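Local structure of YkuI protein (Bacillus subtilis, 2BAS) at residues Gln113-Leu118 with Glu157-Met162; Phe239-Ala244 with Arg250-Tyr255. The protein probably acts as a cyclic di-GMP-specific phosphodiesterase or signalling protein, built from an EAL domain and a C-terminal associated signalling domain. One frame throughout, in Å; residues are numbered along the deposited sequence.

How the contacts relate
Both contacts are apolar packings in the EAL barrel, a variant of the TIM barrel in which strand 38-47 runs antiparallel to its two neighbours, 53-64 and 249-252. Contact 1 joins a short helix after strand 108-112 to helix 156-167, whereas contact 2 packs helix 238-246 against strand 249-252, the last strand round the barrel. Their centres lie about 28 Å apart and their nearest atoms about 12 Å, so neither touches the other. Contact 2 is the more directly tied to the probable active site: Gln253, beside its central Phe252, hydrogen-bonds Glu57, the glutamate of the EAL signature, which reads Glu-Val-Leu in this protein.

Contact 1: Gln113-Leu118 with Glu157-Met162; sequences QDANLL and EQLYHM
Leu118 and Met162, modelled as selenomethionine, meet through terminal methyl groups, with CD2 of Leu118 3.8 Å from CE of Met162. The two side chains run at a slant to each other, and the bends of Met162 at chi2 (137°) and chi3 (-86°) bring its methyl across to the leucine. A second apolar pair lies beside this one: CB of Ala115 is 4.2 Å from CD2 of Leu159. There the reach comes from the leucine, whose CG stands anti to the backbone N (chi1 179°). The contact is thus made of two separate methyl pairs, Ala115 and Leu118 one turn apart on one helix, Leu159 and Met162 one turn apart on the other. In barrel terms, it links consecutive beta-alpha units: helix 115-118 is a short helix following strand 108-112, ahead of helix 124-135, and helix 156-167 follows the adjacent parallel strand 143-147. Ile147 of that second strand touches both Ala115 and Leu118, while Leu145 adds to the packing of Leu118. Behind the methyls, Asp114 stands at the N-cap of the short helix, its OD1 accepting a weak capping bond of 3.4 Å from N of Asn116. The first turn is held by N of Leu118 bonding to O of Asp114 at 2.9 Å. Just before it, the Gln113 amide NE2 hydrogen-bonds Asp89 of helix 82-100.

Contact 2: Phe239-Ala244 with Arg250-Tyr255; sequences FQLQYA and RYFQGY
Leu241 lies over one face of the Phe252 ring, its CD1 4.0 Å from CD2 of the phenylalanine, and the two side chains cross at about a right angle. That methyl reaches the ring because CG of Leu241 is anti to the backbone N (chi1 -178°), which carries the branch out from a CB that does not itself point at the strand. Three residues on, Ala244 approaches the same ring from a different quarter: its CB sits near the ring plane at the edge, 3.5 Å from CE2 of Phe252. This is the packing of a beta-alpha-beta unit, in which helix 238-246 connects the parallel neighbours 229-233 and 249-252 and lies against the second of them. The helical turn presenting Ala244 is held by its N bonding to O of Gln240 at 3.0 Å; the side chain of Ala244 also touches Tyr232 of the first strand. The backbone of Phe252 hydrogen-bonds Phe46 of strand 38-47, and its side chain also packs on Leu257. The next residue, Gln253, instead turns its amide to Gln43 and Lys197, hydrogen-bonding both.

Contact 1: Gln113-Leu118 with Glu157-Met162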
ATOM      1  N   GLN A 113      14.974 -20.029   6.797  1.00 71.47           N
ATOM      2  CA  GLN A 113      16.425 -20.012   6.863  1.00 70.65           C
ATOM      3  C   GLN A 113      16.954 -18.656   7.252  1.00 69.32           C
ATOM      4  O   GLN A 113      16.532 -17.644   6.710  1.00 68.56           O
ATOM      5  CB  GLN A 113      17.005 -20.445   5.522  1.00 71.74           C
ATOM      6  CG  GLN A 113      16.768 -21.909   5.234  1.00 75.03           C
ATOM      7  CD  GLN A 113      17.779 -22.791   5.930  1.00 81.54           C
ATOM      8  OE1 GLN A 113      18.981 -22.680   5.679  1.00 84.85           O
ATOM      9  NE2 GLN A 113      17.304 -23.677   6.802  1.00 81.13           N
ATOM     10  N   ASP A 114      17.876 -18.664   8.208  1.00 68.61           N
ATOM     11  CA  ASP A 114      18.535 -17.467   8.718  1.00 67.42           C
ATOM     12  C   ASP A 114      19.420 -16.860   7.624  1.00 65.67           C
ATOM     13  O   ASP A 114      20.321 -17.515   7.108  1.00 64.49           O
ATOM     14  CB  ASP A 114      19.366 -17.854   9.949  1.00 68.13           C
ATOM     15  CG  ASP A 114      19.860 -16.656  10.756  1.00 71.86           C
ATOM     16  OD1 ASP A 114      19.693 -15.491  10.309  1.00 74.05           O
ATOM     17  OD2 ASP A 114      20.433 -16.898  11.851  1.00 70.22           O
ATOM     18  N   ALA A 115      19.135 -15.614   7.263  1.00 64.54           N
ATOM     19  CA  ALA A 115      19.858 -14.918   6.205  1.00 64.71           C
ATOM     20  C   ALA A 115      21.361 -14.788   6.492  1.00 65.71           C
ATOM     21  O   ALA A 115      22.183 -14.935   5.584  1.00 65.78           O
ATOM     22  CB  ALA A 115      19.248 -13.558   5.969  1.00 63.97           C
ATOM     23  N   ASN A 116      21.711 -14.511   7.748  1.00 65.17           N
ATOM     24  CA  ASN A 116      23.113 -14.391   8.144  1.00 64.76           C
ATOM     25  C   ASN A 116      23.869 -15.714   7.993  1.00 63.62           C
ATOM     26  O   ASN A 116      24.980 -15.730   7.463  1.00 64.59           O
ATOM     27  CB  ASN A 116      23.244 -13.866   9.581  1.00 65.61           C
ATOM     28  CG  ASN A 116      22.459 -12.582   9.821  1.00 65.23           C
ATOM     29  OD1 ASN A 116      22.596 -11.593   9.089  1.00 64.87           O
ATOM     30  ND2 ASN A 116      21.638 -12.592  10.870  1.00 62.90           N
ATOM     31  N   LEU A 117      23.272 -16.815   8.455  1.00 61.98           N
ATOM     32  CA  LEU A 117      23.881 -18.147   8.299  1.00 60.84           C
ATOM     33  C   LEU A 117      24.027 -18.503   6.834  1.00 59.51           C
ATOM     34  O   LEU A 117      25.045 -19.059   6.414  1.00 60.52           O
ATOM     35  CB  LEU A 117      23.069 -19.238   9.001  1.00 59.86           C
ATOM     36  CG  LEU A 117      22.894 -19.164  10.520  1.00 61.51           C
ATOM     37  CD1 LEU A 117      22.118 -20.375  11.003  1.00 60.48           C
ATOM     38  CD2 LEU A 117      24.234 -19.068  11.242  1.00 62.83           C
ATOM     39  N   LEU A 118      23.003 -18.156   6.065  1.00 58.45           N
ATOM     40  CA  LEU A 118      22.948 -18.432   4.648  1.00 58.06           C
ATOM     41  C   LEU A 118      24.042 -17.678   3.891  1.00 57.41           C
ATOM     42  O   LEU A 118      24.718 -18.236   3.027  1.00 56.36           O
ATOM     43  CB  LEU A 118      21.560 -18.055   4.128  1.00 57.97           C
ATOM     44  CG  LEU A 118      21.044 -18.678   2.830  1.00 60.41           C
ATOM     45  CD1 LEU A 118      20.950 -20.187   2.939  1.00 59.16           C
ATOM     46  CD2 LEU A 118      19.684 -18.094   2.497  1.00 60.67           C
ATOM     47  N   GLU A 157      21.745  -5.472  -0.634  1.00 67.41           N
ATOM     48  CA  GLU A 157      21.639  -5.793  -2.058  1.00 67.65           C
ATOM     49  C   GLU A 157      22.498  -7.012  -2.424  1.00 66.46           C
ATOM     50  O   GLU A 157      22.347  -7.589  -3.501  1.00 66.93           O
ATOM     51  CB  GLU A 157      21.913  -4.560  -2.940  1.00 67.25           C
ATOM     52  CG  GLU A 157      20.857  -3.443  -2.735  1.00 69.07           C
ATOM     53  CD  GLU A 157      20.724  -2.463  -3.905  1.00 69.18           C
ATOM     54  OE1 GLU A 157      19.569  -2.189  -4.307  1.00 68.52           O
ATOM     55  OE2 GLU A 157      21.758  -1.966  -4.415  1.00 68.65           O
ATOM     56  N   GLN A 158      23.377  -7.404  -1.504  1.00 64.91           N
ATOM     57  CA  GLN A 158      24.177  -8.612  -1.639  1.00 64.57           C
ATOM     58  C   GLN A 158      23.279  -9.841  -1.431  1.00 64.40           C
ATOM     59  O   GLN A 158      23.399 -10.838  -2.147  1.00 64.17           O
ATOM     60  CB  GLN A 158      25.328  -8.595  -0.623  1.00 65.21           C
ATOM     61  CG  GLN A 158      26.433  -9.631  -0.843  1.00 65.90           C
ATOM     62  CD  GLN A 158      27.484  -9.208  -1.855  1.00 69.45           C
ATOM     63  OE1 GLN A 158      27.329  -8.209  -2.563  1.00 68.83           O
ATOM     64  NE2 GLN A 158      28.571  -9.972  -1.925  1.00 70.62           N
ATOM     65  N   LEU A 159      22.382  -9.758  -0.450  1.00 63.38           N
ATOM     66  CA  LEU A 159      21.428 -10.822  -0.174  1.00 63.69           C
ATOM     67  C   LEU A 159      20.466 -11.010  -1.342  1.00 64.68           C
ATOM     68  O   LEU A 159      20.177 -12.138  -1.743  1.00 65.44           O
ATOM     69  CB  LEU A 159      20.637 -10.518   1.102  1.00 63.31           C
ATOM     70  CG  LEU A 159      19.555 -11.514   1.544  1.00 63.46           C
ATOM     71  CD1 LEU A 159      20.150 -12.868   1.915  1.00 64.32           C
ATOM     72  CD2 LEU A 159      18.773 -10.962   2.712  1.00 64.53           C
ATOM     73  N   TYR A 160      19.983  -9.894  -1.881  1.00 65.34           N
ATOM     74  CA  TYR A 160      19.022  -9.895  -2.983  1.00 65.79           C
ATOM     75  C   TYR A 160      19.670 -10.436  -4.245  1.00 65.97           C
ATOM     76  O   TYR A 160      18.995 -10.981  -5.119  1.00 65.99           O
ATOM     77  CB  TYR A 160      18.480  -8.476  -3.204  1.00 65.63           C
ATOM     78  CG  TYR A 160      17.474  -8.013  -2.160  1.00 66.05           C
ATOM     79  CD1 TYR A 160      16.652  -6.906  -2.397  1.00 69.02           C
ATOM     80  CD2 TYR A 160      17.319  -8.696  -0.949  1.00 67.25           C
ATOM     81  CE1 TYR A 160      15.719  -6.475  -1.441  1.00 68.40           C
ATOM     82  CE2 TYR A 160      16.392  -8.280   0.006  1.00 68.13           C
ATOM     83  CZ  TYR A 160      15.598  -7.174  -0.246  1.00 68.47           C
ATOM     84  OH  TYR A 160      14.689  -6.776   0.701  1.00 67.18           O
ATOM     85  N   HIS A 161      20.990 -10.281  -4.316  1.00 66.62           N
ATOM     86  CA  HIS A 161      21.795 -10.815  -5.404  1.00 67.61           C
ATOM     87  C   HIS A 161      21.724 -12.346  -5.405  1.00 68.04           C
ATOM     88  O   HIS A 161      21.313 -12.933  -6.409  1.00 68.21           O
ATOM     89  CB  HIS A 161      23.237 -10.294  -5.301  1.00 67.85           C
ATOM     90  CG  HIS A 161      24.177 -10.864  -6.318  1.00 68.68           C
ATOM     91  ND1 HIS A 161      24.279 -10.366  -7.599  1.00 67.44           N
ATOM     92  CD2 HIS A 161      25.079 -11.872  -6.233  1.00 68.34           C
ATOM     93  CE1 HIS A 161      25.195 -11.051  -8.263  1.00 67.66           C
ATOM     94  NE2 HIS A 161      25.695 -11.971  -7.457  1.00 68.07           N
HETATM   95  N   MSE A 162      22.075 -12.987  -4.284  1.00 67.44           N
HETATM   96  CA  MSE A 162      22.008 -14.451  -4.213  1.00 69.71           C
HETATM   97  C   MSE A 162      20.583 -14.978  -4.218  1.00 66.84           C
HETATM   98  O   MSE A 162      20.350 -16.125  -4.602  1.00 66.78           O
HETATM   99  CB  MSE A 162      22.790 -15.041  -3.031  1.00 68.71           C
HETATM  100  CG  MSE A 162      22.211 -14.755  -1.671  1.00 72.70           C
HETATM  101 SE   MSE A 162      22.220 -16.326  -0.501  1.00 80.88          SE
HETATM  102  CE  MSE A 162      20.519 -17.096  -1.082  1.00 73.39           C
TER

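Contact 2: Phe239-Ala244 with Arg250-Tyr255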
ATOM      1  N   PHE A 239     -11.563 -15.009  14.437  1.00 65.99           N
ATOM      2  CA  PHE A 239     -11.467 -13.687  13.814  1.00 65.03           C
ATOM      3  C   PHE A 239     -10.195 -13.491  12.974  1.00 65.05           C
ATOM      4  O   PHE A 239     -10.160 -12.632  12.081  1.00 65.32           O
ATOM      5  CB  PHE A 239     -11.620 -12.567  14.858  1.00 64.60           C
ATOM      6  CG  PHE A 239     -10.457 -12.448  15.812  1.00 67.18           C
ATOM      7  CD1 PHE A 239      -9.346 -11.659  15.488  1.00 68.02           C
ATOM      8  CD2 PHE A 239     -10.476 -13.109  17.039  1.00 65.79           C
ATOM      9  CE1 PHE A 239      -8.271 -11.541  16.365  1.00 65.65           C
ATOM     10  CE2 PHE A 239      -9.408 -12.997  17.922  1.00 64.99           C
ATOM     11  CZ  PHE A 239      -8.304 -12.215  17.582  1.00 66.36           C
ATOM     12  N   GLN A 240      -9.157 -14.277  13.269  1.00 64.27           N
ATOM     13  CA  GLN A 240      -7.892 -14.214  12.521  1.00 62.86           C
ATOM     14  C   GLN A 240      -7.994 -14.919  11.167  1.00 61.40           C
ATOM     15  O   GLN A 240      -7.466 -14.431  10.166  1.00 60.08           O
ATOM     16  CB  GLN A 240      -6.742 -14.781  13.357  1.00 63.33           C
ATOM     17  CG  GLN A 240      -6.318 -13.859  14.499  1.00 64.03           C
ATOM     18  CD  GLN A 240      -5.451 -14.539  15.543  1.00 65.29           C
ATOM     19  OE1 GLN A 240      -4.561 -13.915  16.114  1.00 69.35           O
ATOM     20  NE2 GLN A 240      -5.713 -15.811  15.806  1.00 62.00           N
ATOM     21  N   LEU A 241      -8.684 -16.058  11.147  1.00 61.65           N
ATOM     22  CA  LEU A 241      -8.966 -16.779   9.910  1.00 61.81           C
ATOM     23  C   LEU A 241      -9.903 -15.940   9.053  1.00 62.71           C
ATOM     24  O   LEU A 241      -9.678 -15.774   7.850  1.00 63.18           O
ATOM     25  CB  LEU A 241      -9.593 -18.143  10.207  1.00 62.23           C
ATOM     26  CG  LEU A 241      -9.892 -19.036   8.998  1.00 61.17           C
ATOM     27  CD1 LEU A 241      -8.623 -19.351   8.203  1.00 60.52           C
ATOM     28  CD2 LEU A 241     -10.594 -20.309   9.436  1.00 61.19           C
ATOM     29  N   GLN A 242     -10.949 -15.413   9.691  1.00 63.26           N
ATOM     30  CA  GLN A 242     -11.856 -14.445   9.083  1.00 63.71           C
ATOM     31  C   GLN A 242     -11.047 -13.334   8.432  1.00 63.31           C
ATOM     32  O   GLN A 242     -11.198 -13.067   7.239  1.00 64.18           O
ATOM     33  CB  GLN A 242     -12.817 -13.891  10.152  1.00 64.91           C
ATOM     34  CG  GLN A 242     -13.219 -12.408  10.021  1.00 69.14           C
ATOM     35  CD  GLN A 242     -14.298 -12.153   8.981  1.00 74.50           C
ATOM     36  OE1 GLN A 242     -15.477 -12.478   9.184  1.00 72.08           O
ATOM     37  NE2 GLN A 242     -13.903 -11.544   7.866  1.00 74.23           N
ATOM     38  N   TYR A 243     -10.159 -12.715   9.203  1.00 62.77           N
ATOM     39  CA  TYR A 243      -9.386 -11.601   8.691  1.00 63.15           C
ATOM     40  C   TYR A 243      -8.581 -11.967   7.445  1.00 63.30           C
ATOM     41  O   TYR A 243      -8.633 -11.246   6.443  1.00 63.88           O
ATOM     42  CB  TYR A 243      -8.482 -11.006   9.767  1.00 64.70           C
ATOM     43  CG  TYR A 243      -7.721  -9.818   9.259  1.00 67.84           C
ATOM     44  CD1 TYR A 243      -8.258  -8.539   9.353  1.00 67.35           C
ATOM     45  CD2 TYR A 243      -6.469  -9.975   8.644  1.00 71.03           C
ATOM     46  CE1 TYR A 243      -7.562  -7.434   8.858  1.00 70.74           C
ATOM     47  CE2 TYR A 243      -5.766  -8.882   8.145  1.00 72.36           C
ATOM     48  CZ  TYR A 243      -6.321  -7.614   8.256  1.00 72.90           C
ATOM     49  OH  TYR A 243      -5.632  -6.526   7.770  1.00 77.12           O
ATOM     50  N   ALA A 244      -7.845 -13.077   7.514  1.00 61.64           N
ATOM     51  CA  ALA A 244      -6.988 -13.525   6.411  1.00 61.20           C
ATOM     52  C   ALA A 244      -7.783 -13.708   5.129  1.00 61.58           C
ATOM     53  O   ALA A 244      -7.401 -13.235   4.053  1.00 60.56           O
ATOM     54  CB  ALA A 244      -6.297 -14.824   6.784  1.00 60.42           C
ATOM     55  N   ARG A 250      -4.178 -16.236   0.503  1.00 67.57           N
ATOM     56  CA  ARG A 250      -4.223 -17.411  -0.360  1.00 69.70           C
ATOM     57  C   ARG A 250      -3.866 -18.709   0.371  1.00 70.04           C
ATOM     58  O   ARG A 250      -4.346 -19.782   0.008  1.00 70.27           O
ATOM     59  CB  ARG A 250      -3.337 -17.231  -1.589  1.00 69.76           C
ATOM     60  CG  ARG A 250      -3.562 -18.319  -2.613  1.00 73.26           C
ATOM     61  CD  ARG A 250      -2.775 -18.094  -3.870  1.00 80.00           C
ATOM     62  NE  ARG A 250      -3.201 -19.037  -4.899  1.00 88.23           N
ATOM     63  CZ  ARG A 250      -2.831 -18.982  -6.173  1.00 90.22           C
ATOM     64  NH1 ARG A 250      -2.016 -18.020  -6.596  1.00 94.19           N
ATOM     65  NH2 ARG A 250      -3.285 -19.889  -7.024  1.00 90.02           N
ATOM     66  N   TYR A 251      -3.012 -18.605   1.387  1.00 70.46           N
ATOM     67  CA  TYR A 251      -2.616 -19.757   2.201  1.00 70.11           C
ATOM     68  C   TYR A 251      -2.722 -19.414   3.680  1.00 69.37           C
ATOM     69  O   TYR A 251      -2.582 -18.250   4.054  1.00 69.89           O
ATOM     70  CB  TYR A 251      -1.195 -20.200   1.867  1.00 70.35           C
ATOM     71  CG  TYR A 251      -0.976 -20.547   0.409  1.00 72.24           C
ATOM     72  CD1 TYR A 251      -0.285 -19.681  -0.443  1.00 68.67           C
ATOM     73  CD2 TYR A 251      -1.464 -21.741  -0.120  1.00 72.61           C
ATOM     74  CE1 TYR A 251      -0.074 -20.011  -1.784  1.00 71.16           C
ATOM     75  CE2 TYR A 251      -1.263 -22.078  -1.452  1.00 71.63           C
ATOM     76  CZ  TYR A 251      -0.570 -21.214  -2.278  1.00 72.58           C
ATOM     77  OH  TYR A 251      -0.380 -21.566  -3.595  1.00 73.37           O
ATOM     78  N   PHE A 252      -2.966 -20.428   4.511  1.00 68.16           N
ATOM     79  CA  PHE A 252      -3.209 -20.228   5.937  1.00 66.62           C
ATOM     80  C   PHE A 252      -2.480 -21.251   6.809  1.00 66.79           C
ATOM     81  O   PHE A 252      -2.373 -22.426   6.447  1.00 67.75           O
ATOM     82  CB  PHE A 252      -4.705 -20.323   6.232  1.00 65.69           C
ATOM     83  CG  PHE A 252      -5.583 -19.557   5.279  1.00 68.31           C
ATOM     84  CD1 PHE A 252      -6.151 -20.192   4.173  1.00 70.03           C
ATOM     85  CD2 PHE A 252      -5.880 -18.217   5.502  1.00 67.26           C
ATOM     86  CE1 PHE A 252      -6.980 -19.491   3.297  1.00 70.35           C
ATOM     87  CE2 PHE A 252      -6.718 -17.505   4.625  1.00 64.08           C
ATOM     88  CZ  PHE A 252      -7.262 -18.138   3.527  1.00 62.13           C
ATOM     89  N   GLN A 253      -2.030 -20.811   7.982  1.00 65.51           N
ATOM     90  CA  GLN A 253      -1.272 -21.653   8.904  1.00 63.09           C
ATOM     91  C   GLN A 253      -1.470 -21.211  10.353  1.00 62.55           C
ATOM     92  O   GLN A 253      -1.464 -20.012  10.635  1.00 64.15           O
ATOM     93  CB  GLN A 253       0.209 -21.558   8.545  1.00 63.47           C
ATOM     94  CG  GLN A 253       1.153 -22.433   9.354  1.00 63.67           C
ATOM     95  CD  GLN A 253       2.601 -22.162   9.013  1.00 63.76           C
ATOM     96  OE1 GLN A 253       2.898 -21.406   8.089  1.00 66.61           O
ATOM     97  NE2 GLN A 253       3.514 -22.780   9.753  1.00 65.38           N
ATOM     98  N   GLY A 254      -1.630 -22.174  11.260  1.00 60.96           N
ATOM     99  CA  GLY A 254      -1.740 -21.900  12.693  1.00 60.30           C
ATOM    100  C   GLY A 254      -2.383 -22.987  13.555  1.00 61.06           C
ATOM    101  O   GLY A 254      -2.939 -23.976  13.042  1.00 58.48           O
ATOM    102  N   TYR A 255      -2.312 -22.791  14.875  1.00 61.98           N
ATOM    103  CA  TYR A 255      -2.954 -23.688  15.845  1.00 63.71           C
ATOM    104  C   TYR A 255      -4.428 -23.906  15.532  1.00 63.16           C
ATOM    105  O   TYR A 255      -4.918 -25.033  15.623  1.00 63.91           O
ATOM    106  CB  TYR A 255      -2.815 -23.162  17.282  1.00 65.32           C
ATOM    107  CG  TYR A 255      -1.397 -23.130  17.794  1.00 71.07           C
ATOM    108  CD1 TYR A 255      -0.672 -24.313  17.984  1.00 76.17           C
ATOM    109  CD2 TYR A 255      -0.775 -21.922  18.109  1.00 75.66           C
ATOM    110  CE1 TYR A 255       0.646 -24.290  18.457  1.00 76.64           C
ATOM    111  CE2 TYR A 255       0.550 -21.887  18.584  1.00 75.87           C
ATOM    112  CZ  TYR A 255       1.251 -23.072  18.753  1.00 74.67           C
ATOM    113  OH  TYR A 255       2.551 -23.044  19.222  1.00 74.83           O
TER